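Local atomic coordinates of intimin (Escherichia coli, PDB entry 6TPL), a protein that serves as a bacterial surface adhesin, whose Ig-like juncture domains stay extended and probably restrict the reach of its passenger. Residues E22-T27 with N94-V99; V42-V47 with N56-N61; Q121-Y126 with K165-S170. All coordinates share one frame; numbering follows the deposited sequence.

Contact 1: residues E22-T27 with N94-V99. With MG (magnesium ion), chain E.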
loop_
_atom_site.group_PDB
_atom_site.type_symbol
_atom_site.label_atom_id
_atom_site.label_comp_id
_atom_site.label_asym_id
_atom_site.label_seq_id
_atom_site.Cartn_x
_atom_site.Cartn_y
_atom_site.Cartn_z
ATOM N N GLU A 22 -10.263 14.249 -5.625
ATOM C CA GLU A 22 -10.433 13.426 -4.434
ATOM C C GLU A 22 -9.102 13.292 -3.708
ATOM O O GLU A 22 -8.062 13.063 -4.334
ATOM C CB GLU A 22 -10.973 12.042 -4.794
ATOM C CG GLU A 22 -11.236 11.181 -3.568
ATOM C CD GLU A 22 -11.912 9.865 -3.896
ATOM O OE1 GLU A 22 -12.332 9.162 -2.952
ATOM O OE2 GLU A 22 -12.026 9.535 -5.093
ATOM N N ALA A 23 -9.134 13.435 -2.387
ATOM C CA ALA A 23 -7.928 13.431 -1.575
ATOM C C ALA A 23 -7.834 12.148 -0.763
ATOM O O ALA A 23 -8.839 11.648 -0.246
ATOM C CB ALA A 23 -7.897 14.638 -0.635
ATOM N N ILE A 24 -6.620 11.609 -0.674
ATOM C CA ILE A 24 -6.268 10.587 0.305
ATOM C C ILE A 24 -5.506 11.278 1.431
ATOM O O ILE A 24 -4.495 11.946 1.184
ATOM C CB ILE A 24 -5.424 9.468 -0.324
ATOM C CG1 ILE A 24 -6.205 8.782 -1.453
ATOM C CG2 ILE A 24 -5.034 8.445 0.726
ATOM C CD1 ILE A 24 -5.450 7.651 -2.122
ATOM N N THR A 25 -5.982 11.126 2.665
ATOM C CA THR A 25 -5.398 11.820 3.809
ATOM C C THR A 25 -4.564 10.845 4.634
ATOM O O THR A 25 -5.071 9.814 5.088
ATOM C CB THR A 25 -6.484 12.467 4.670
ATOM O OG1 THR A 25 -7.189 13.452 3.902
ATOM C CG2 THR A 25 -5.861 13.137 5.893
ATOM N N TYR A 26 -3.289 11.175 4.824
ATOM C CA TYR A 26 -2.360 10.368 5.601
ATOM C C TYR A 26 -2.201 10.948 7.001
ATOM O O TYR A 26 -2.238 12.164 7.191
ATOM C CB TYR A 26 -0.977 10.317 4.942
ATOM C CG TYR A 26 -0.913 9.583 3.622
ATOM C CD1 TYR A 26 -1.350 10.182 2.450
ATOM C CD2 TYR A 26 -0.389 8.305 3.547
ATOM C CE1 TYR A 26 -1.289 9.518 1.240
ATOM C CE2 TYR A 26 -0.319 7.633 2.340
ATOM C CZ TYR A 26 -0.769 8.244 1.192
ATOM O OH TYR A 26 -0.706 7.580 -0.016
ATOM N N THR A 27 -1.993 10.075 7.982
ATOM C CA THR A 27 -1.689 10.494 9.348
ATOM C C THR A 27 -0.394 9.827 9.786
ATOM O O THR A 27 -0.294 8.594 9.782
ATOM C CB THR A 27 -2.821 10.140 10.322
ATOM O OG1 THR A 27 -4.031 10.800 9.929
ATOM C CG2 THR A 27 -2.449 10.565 11.746
ATOM N N ASN A 94 1.795 2.012 3.093
ATOM C CA ASN A 94 1.353 1.096 2.050
ATOM C C ASN A 94 1.010 1.898 0.802
ATOM O O ASN A 94 0.525 3.028 0.886
ATOM C CB ASN A 94 0.130 0.293 2.495
ATOM C CG ASN A 94 0.403 -0.577 3.701
ATOM O OD1 ASN A 94 1.553 -0.822 4.068
ATOM N ND2 ASN A 94 -0.664 -1.069 4.315
ATOM N N ALA A 95 1.274 1.318 -0.367
ATOM C CA ALA A 95 0.892 1.982 -1.607
ATOM C C ALA A 95 -0.611 2.248 -1.627
ATOM O O ALA A 95 -1.401 1.514 -1.028
ATOM C CB ALA A 95 1.284 1.135 -2.817
ATOM N N VAL A 96 -1.001 3.327 -2.309
ATOM C CA VAL A 96 -2.399 3.600 -2.622
ATOM C C VAL A 96 -2.516 3.665 -4.141
ATOM O O VAL A 96 -1.518 3.750 -4.854
ATOM C CB VAL A 96 -2.919 4.896 -1.974
ATOM C CG1 VAL A 96 -2.751 4.834 -0.462
ATOM C CG2 VAL A 96 -2.221 6.118 -2.563
ATOM N N ILE A 97 -3.750 3.631 -4.633
ATOM C CA ILE A 97 -4.010 3.604 -6.067
ATOM C C ILE A 97 -5.010 4.697 -6.421
ATOM O O ILE A 97 -6.014 4.885 -5.726
ATOM C CB ILE A 97 -4.553 2.237 -6.527
ATOM C CG1 ILE A 97 -3.498 1.143 -6.356
ATOM C CG2 ILE A 97 -5.017 2.315 -7.974
ATOM C CD1 ILE A 97 -4.038 -0.259 -6.551
ATOM N N PHE A 98 -4.749 5.394 -7.524
ATOM C CA PHE A 98 -5.707 6.293 -8.152
ATOM C C PHE A 98 -6.242 5.626 -9.410
ATOM O O PHE A 98 -5.471 5.082 -10.207
ATOM C CB PHE A 98 -5.057 7.635 -8.471
ATOM C CG PHE A 98 -4.656 8.400 -7.248
ATOM C CD1 PHE A 98 -5.542 9.276 -6.648
ATOM C CD2 PHE A 98 -3.403 8.231 -6.690
ATOM C CE1 PHE A 98 -5.184 9.982 -5.518
ATOM C CE2 PHE A 98 -3.036 8.936 -5.560
ATOM C CZ PHE A 98 -3.928 9.809 -4.974
ATOM N N VAL A 99 -7.558 5.634 -9.568
ATOM C CA VAL A 99 -8.201 4.845 -10.606
ATOM C C VAL A 99 -9.007 5.752 -11.520
ATOM O O VAL A 99 -9.453 6.838 -11.130
ATOM C CB VAL A 99 -9.115 3.747 -10.018
ATOM C CG1 VAL A 99 -8.306 2.699 -9.276
ATOM C CG2 VAL A 99 -10.170 4.378 -9.106
HETATM MG MG MG E . -13.309 7.656 -2.135
HETATM O O HOH W 1 1.023 5.553 -0.216
HETATM O O HOH W 2 -15.084 6.053 -2.356
HETATM O O HOH W 3 -11.643 5.922 -2.040
HETATM O O HOH W 4 -14.014 7.092 0.271
#
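V96 meets I24 and Y26 tip to tip across the interior of the first Ig-like domain. The two strands run antiparallel, their axes 10.3 Å apart at closest approach, so side chains and one water bridge them, with no direct hydrogen bond. CD1 of I24, anti to CA (chi2 -179°), comes within 3.6 Å of V96 CG2 and also packs at 3.9 Å from F98 CZ. Y26 reaches the same methyl from a direction roughly at right angles to that of I24: Y26 OH lies 3.3 Å from V96 CG2, while its ring carbon CZ stays near CG1. Its buried hydroxyl donates to a water, Y26 OH to water 1 being 2.7 Å, and the water in turn donates a hydrogen bond to N94 O, bridging the segments beside the apolar packing. E22 turns its extended side chain to a magnesium ion, with OE1 at 2.0 Å from the metal; three waters are also bound to the ion, and K17 N holds OE2. The contact spans the two sheets of the domain: 24-32 pairs with 65-71, 91-99 pairs with 76-83, and L70 touches both Y26 and F98, while A16 of strand 15-17 packs on I24 and F98.

Contact 2: residues V42-V47 with N56-N61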
loop_
_atom_site.group_PDB
_atom_site.type_symbol
_atom_site.label_atom_id
_atom_site.label_comp_id
_atom_site.label_asym_id
_atom_site.label_seq_id
_atom_site.Cartn_x
_atom_site.Cartn_y
_atom_site.Cartn_z
ATOM N N VAL A 42 7.302 16.663 10.646
ATOM C CA VAL A 42 7.287 15.413 9.897
ATOM C C VAL A 42 7.418 15.754 8.420
ATOM O O VAL A 42 6.644 16.561 7.897
ATOM C CB VAL A 42 5.998 14.611 10.158
ATOM C CG1 VAL A 42 6.007 13.320 9.343
ATOM C CG2 VAL A 42 5.838 14.304 11.644
ATOM N N SER A 43 8.395 15.148 7.754
ATOM C CA SER A 43 8.641 15.381 6.336
ATOM C C SER A 43 7.940 14.311 5.508
ATOM O O SER A 43 8.089 13.116 5.776
ATOM C CB SER A 43 10.140 15.376 6.034
ATOM O OG SER A 43 10.815 16.433 6.704
ATOM N N PHE A 44 7.196 14.742 4.495
ATOM C CA PHE A 44 6.451 13.846 3.623
ATOM C C PHE A 44 7.039 13.870 2.217
ATOM O O PHE A 44 7.395 14.933 1.698
ATOM C CB PHE A 44 4.974 14.238 3.569
ATOM C CG PHE A 44 4.326 14.347 4.917
ATOM C CD1 PHE A 44 3.909 15.574 5.406
ATOM C CD2 PHE A 44 4.130 13.218 5.694
ATOM C CE1 PHE A 44 3.303 15.673 6.650
ATOM C CE2 PHE A 44 3.528 13.310 6.934
ATOM C CZ PHE A 44 3.117 14.536 7.413
ATOM N N ASN A 45 7.129 12.696 1.595
ATOM C CA ASN A 45 7.716 12.579 0.268
ATOM C C ASN A 45 6.973 11.540 -0.557
ATOM O O ASN A 45 6.543 10.508 -0.030
ATOM C CB ASN A 45 9.198 12.180 0.330
ATOM C CG ASN A 45 10.093 13.310 0.792
ATOM O OD1 ASN A 45 10.512 13.353 1.948
ATOM N ND2 ASN A 45 10.409 14.222 -0.117
ATOM N N ILE A 46 6.842 11.815 -1.852
ATOM C CA ILE A 46 6.345 10.831 -2.808
ATOM C C ILE A 46 7.531 9.974 -3.235
ATOM O O ILE A 46 8.402 10.429 -3.982
ATOM C CB ILE A 46 5.680 11.498 -4.016
ATOM C CG1 ILE A 46 4.444 12.280 -3.576
ATOM C CG2 ILE A 46 5.293 10.446 -5.046
ATOM C CD1 ILE A 46 3.785 13.093 -4.667
ATOM N N VAL A 47 7.575 8.734 -2.750
ATOM C CA VAL A 47 8.684 7.845 -3.078
ATOM C C VAL A 47 8.583 7.365 -4.522
ATOM O O VAL A 47 9.586 7.315 -5.245
ATOM C CB VAL A 47 8.720 6.665 -2.093
ATOM C CG1 VAL A 47 9.729 5.621 -2.544
ATOM C CG2 VAL A 47 9.041 7.164 -0.693
ATOM N N ASN A 56 4.931 19.390 2.292
ATOM C CA ASN A 56 6.156 18.611 2.355
ATOM C C ASN A 56 6.666 18.441 3.779
ATOM O O ASN A 56 7.553 17.612 4.011
ATOM C CB ASN A 56 7.233 19.277 1.497
ATOM C CG ASN A 56 6.696 19.757 0.161
ATOM O OD1 ASN A 56 6.134 18.979 -0.611
ATOM N ND2 ASN A 56 6.854 21.047 -0.111
ATOM N N SER A 57 6.123 19.195 4.731
ATOM C CA SER A 57 6.547 19.090 6.119
ATOM C C SER A 57 5.489 19.729 7.001
ATOM O O SER A 57 5.116 20.886 6.783
ATOM C CB SER A 57 7.901 19.770 6.329
ATOM O OG SER A 57 8.200 19.887 7.706
ATOM N N ALA A 58 5.022 18.978 7.998
ATOM C CA ALA A 58 4.001 19.444 8.920
ATOM C C ALA A 58 4.356 18.992 10.327
ATOM O O ALA A 58 4.940 17.924 10.527
ATOM C CB ALA A 58 2.614 18.921 8.530
ATOM N N ASN A 59 3.999 19.818 11.299
ATOM C CA ASN A 59 4.295 19.523 12.692
ATOM C C ASN A 59 3.160 18.722 13.310
ATOM O O ASN A 59 1.986 18.930 12.985
ATOM C CB ASN A 59 4.520 20.817 13.477
ATOM C CG ASN A 59 5.632 21.658 12.894
ATOM O OD1 ASN A 59 6.797 21.258 12.897
ATOM N ND2 ASN A 59 5.283 22.838 12.399
ATOM N N THR A 60 3.523 17.795 14.191
ATOM C CA THR A 60 2.528 17.048 14.940
ATOM C C THR A 60 1.757 17.983 15.861
ATOM O O THR A 60 2.262 19.019 16.298
ATOM C CB THR A 60 3.195 15.940 15.752
ATOM O OG1 THR A 60 4.098 16.513 16.704
ATOM C CG2 THR A 60 3.950 14.989 14.833
ATOM N N ASN A 61 0.515 17.612 16.141
ATOM C CA ASN A 61 -0.310 18.369 17.066
ATOM C C ASN A 61 -0.040 17.871 18.484
ATOM O O ASN A 61 0.920 17.138 18.736
ATOM C CB ASN A 61 -1.788 18.252 16.695
ATOM C CG ASN A 61 -2.295 16.821 16.746
ATOM O OD1 ASN A 61 -1.648 15.937 17.310
ATOM N ND2 ASN A 61 -3.459 16.588 16.151
HETATM O O HOH W 5 7.856 16.207 -0.731
#
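V42 N donates to A58 O at 2.7 Å, the shortest hydrogen bond between these antiparallel strands, and the N-H points almost straight at its acceptor (165°). The return bond, A58 N to V42 O at 2.9 Å, completes the hydrogen-bonded pair; V42 O also receives a CA-H...O contact from S57 CA. One residue along, S43 and S57 form a non-hydrogen-bonded pair, and beyond it F44 N reaches N56 O from above the carbonyl plane, 53° out of it. The F44 ring brings its edge to A58, with CE1 3.8 Å from A58 CB and the methyl in the ring plane, while V42 O sits over one face, offset toward the rim. V42 and T60 cross at about a right angle, their CG2 methyls 3.8 Å apart; CG2 of V42 points anti to the carbonyl carbon, which carries it toward T60. The hydroxyl of T60 is bonded to Q37 O. At the other end, water 5 bridges F44 O and N56 OD1. Strand 57-59 borders one sheet of the first Ig-like beta sandwich: 41-48 separates it from 76-83, and V42 and F44 face the other sheet, packing on A28 of strand 24-32 and on strand 65-71.

Contact 3: residues Q121-Y126 with K165-S170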
loop_
_atom_site.group_PDB
_atom_site.type_symbol
_atom_site.label_atom_id
_atom_site.label_comp_id
_atom_site.label_asym_id
_atom_site.label_seq_id
_atom_site.Cartn_x
_atom_site.Cartn_y
_atom_site.Cartn_z
ATOM N N GLN A 121 5.025 -24.644 2.817
ATOM C CA GLN A 121 3.700 -24.795 3.405
ATOM C C GLN A 121 3.168 -23.508 4.011
ATOM O O GLN A 121 1.981 -23.212 3.855
ATOM C CB GLN A 121 3.745 -25.891 4.486
ATOM C CG GLN A 121 4.215 -27.239 3.975
ATOM C CD GLN A 121 3.221 -27.881 3.029
ATOM O OE1 GLN A 121 2.012 -27.685 3.153
ATOM N NE2 GLN A 121 3.728 -28.656 2.078
ATOM N N ASP A 122 4.013 -22.739 4.695
ATOM C CA ASP A 122 3.588 -21.501 5.338
ATOM C C ASP A 122 3.220 -20.479 4.271
ATOM O O ASP A 122 4.092 -19.978 3.556
ATOM C CB ASP A 122 4.705 -20.971 6.228
ATOM C CG ASP A 122 4.247 -19.831 7.109
ATOM O OD1 ASP A 122 5.094 -19.242 7.804
ATOM O OD2 ASP A 122 3.035 -19.541 7.118
ATOM N N ALA A 123 1.940 -20.145 4.175
ATOM C CA ALA A 123 1.418 -19.382 3.050
ATOM C C ALA A 123 1.115 -17.939 3.436
ATOM O O ALA A 123 0.601 -17.663 4.526
ATOM C CB ALA A 123 0.155 -20.046 2.491
ATOM N N ILE A 124 1.450 -17.022 2.530
ATOM C CA ILE A 124 1.049 -15.623 2.621
ATOM C C ILE A 124 -0.115 -15.401 1.670
ATOM O O ILE A 124 -0.053 -15.789 0.498
ATOM C CB ILE A 124 2.222 -14.683 2.299
ATOM C CG1 ILE A 124 3.254 -14.748 3.433
ATOM C CG2 ILE A 124 1.714 -13.261 2.120
ATOM C CD1 ILE A 124 4.554 -14.061 3.140
ATOM N N THR A 125 -1.181 -14.791 2.173
ATOM C CA THR A 125 -2.408 -14.612 1.413
ATOM C C THR A 125 -2.477 -13.181 0.892
ATOM O O THR A 125 -2.306 -12.225 1.657
ATOM C CB THR A 125 -3.639 -14.924 2.269
ATOM O OG1 THR A 125 -3.543 -16.251 2.794
ATOM C CG2 THR A 125 -4.911 -14.799 1.429
ATOM N N TYR A 126 -2.707 -13.044 -0.411
ATOM C CA TYR A 126 -2.857 -11.751 -1.066
ATOM C C TYR A 126 -4.302 -11.592 -1.504
ATOM O O TYR A 126 -4.871 -12.509 -2.103
ATOM C CB TYR A 126 -1.945 -11.629 -2.286
ATOM C CG TYR A 126 -0.476 -11.637 -1.967
ATOM C CD1 TYR A 126 0.199 -12.828 -1.746
ATOM C CD2 TYR A 126 0.236 -10.454 -1.895
ATOM C CE1 TYR A 126 1.544 -12.842 -1.454
ATOM C CE2 TYR A 126 1.581 -10.451 -1.604
ATOM C CZ TYR A 126 2.233 -11.651 -1.383
ATOM O OH TYR A 126 3.573 -11.664 -1.092
ATOM N N LYS A 165 -8.332 -13.666 -4.410
ATOM C CA LYS A 165 -7.233 -13.987 -3.513
ATOM C C LYS A 165 -6.429 -15.166 -4.035
ATOM O O LYS A 165 -6.959 -16.073 -4.681
ATOM C CB LYS A 165 -7.726 -14.298 -2.087
ATOM C CG LYS A 165 -8.568 -15.564 -1.938
ATOM C CD LYS A 165 -8.849 -15.837 -0.463
ATOM C CE LYS A 165 -9.520 -17.178 -0.241
ATOM N NZ LYS A 165 -9.714 -17.460 1.210
ATOM N N VAL A 166 -5.131 -15.135 -3.733
ATOM C CA VAL A 166 -4.220 -16.245 -3.975
ATOM C C VAL A 166 -3.309 -16.353 -2.762
ATOM O O VAL A 166 -3.167 -15.408 -1.982
ATOM C CB VAL A 166 -3.378 -16.065 -5.257
ATOM C CG1 VAL A 166 -4.272 -16.052 -6.486
ATOM C CG2 VAL A 166 -2.520 -14.799 -5.170
ATOM N N THR A 167 -2.688 -17.518 -2.608
ATOM C CA THR A 167 -1.690 -17.731 -1.571
ATOM C C THR A 167 -0.331 -17.965 -2.213
ATOM O O THR A 167 -0.228 -18.383 -3.371
ATOM C CB THR A 167 -2.042 -18.917 -0.666
ATOM O OG1 THR A 167 -2.224 -20.104 -1.445
ATOM C CG2 THR A 167 -3.301 -18.629 0.130
ATOM N N LEU A 168 0.717 -17.697 -1.438
ATOM C CA LEU A 168 2.097 -17.815 -1.887
ATOM C C LEU A 168 2.891 -18.593 -0.851
ATOM O O LEU A 168 2.875 -18.247 0.337
ATOM C CB LEU A 168 2.728 -16.437 -2.104
ATOM C CG LEU A 168 4.194 -16.395 -2.558
ATOM C CD1 LEU A 168 4.278 -16.763 -4.032
ATOM C CD2 LEU A 168 4.801 -15.028 -2.286
ATOM N N THR A 169 3.573 -19.643 -1.299
ATOM C CA THR A 169 4.530 -20.368 -0.476
ATOM C C THR A 169 5.896 -20.333 -1.149
ATOM O O THR A 169 6.030 -19.962 -2.317
ATOM C CB THR A 169 4.101 -21.825 -0.252
ATOM O OG1 THR A 169 3.974 -22.487 -1.519
ATOM C CG2 THR A 169 2.786 -21.884 0.499
ATOM N N SER A 170 6.925 -20.734 -0.408
ATOM C CA SER A 170 8.260 -20.818 -0.980
ATOM C C SER A 170 9.075 -21.859 -0.227
ATOM O O SER A 170 9.048 -21.918 1.006
ATOM C CB SER A 170 8.983 -19.468 -0.948
ATOM O OG SER A 170 10.279 -19.559 -1.536
HETATM O O HOH W 6 6.316 -21.230 2.450
#
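An antiparallel pair of neighbouring strands in one sheet of the second Ig-like domain carries this contact, the N-terminal part of 124-132 lying against the end of 163-169. Two hydrogen-bonded pairs, I124 with L168 and Y126 with V166, flank the non-hydrogen-bonded pair T125 with T167. I124 N donates to L168 O at 2.9 Å, and L168 N answers to I124 O over a more bent path, 140° at the hydrogen. Y126 N meets V166 O nearly along the C=O axis, at 2.9 Å, and V166 N returns to Y126 O. On the face of I124, Y126 and L168, the tyrosine ring and the leucine cross obliquely: L168 CB lies at the ring edge, 3.8 Å from Y126 CE1, and L168 CD2 reaches the hydroxyl end, 3.8 Å from Y126 OH. This face turns into the beta sandwich, where L168 and Y126 both reach V178 of strand 174-181, and I124 and Y126 pack on V194. On the opposite face T125 and T167 lie side by side; T167 CG2, anti to the carbonyl carbon, sits 3.6 Å from T125 OG1. Toward the loop end A123 CB packs on T169 CG2 at 3.8 Å, and water 6 links D122 O to S170 N. The carboxylate of D122 is held by a salt bridge to K113 and by V117 N, with a magnesium ion about 4 Å from the side chain.

In the fold
Contacts 1 and 2 belong to the first Ig-like domain and contact 3 to the second, so the chain closes contact 1 before contact 3 opens. Contact 2 is nested within the loop closed by contact 1; their centres are 15 Å apart, and strands 91-99 and 41-48 sit in the same sheet, with 76-83 between them. Contact 1 crosses from this sheet to the one holding 24-32, whereas contacts 2 and 3 each pair strands within a sheet. Contact 3 has its centre 26 Å from that of contact 1 and 35 Å from that of contact 2, which lies across the chain's centre. Each domain thus has its own packing, consistent with successive modules in an extended passenger.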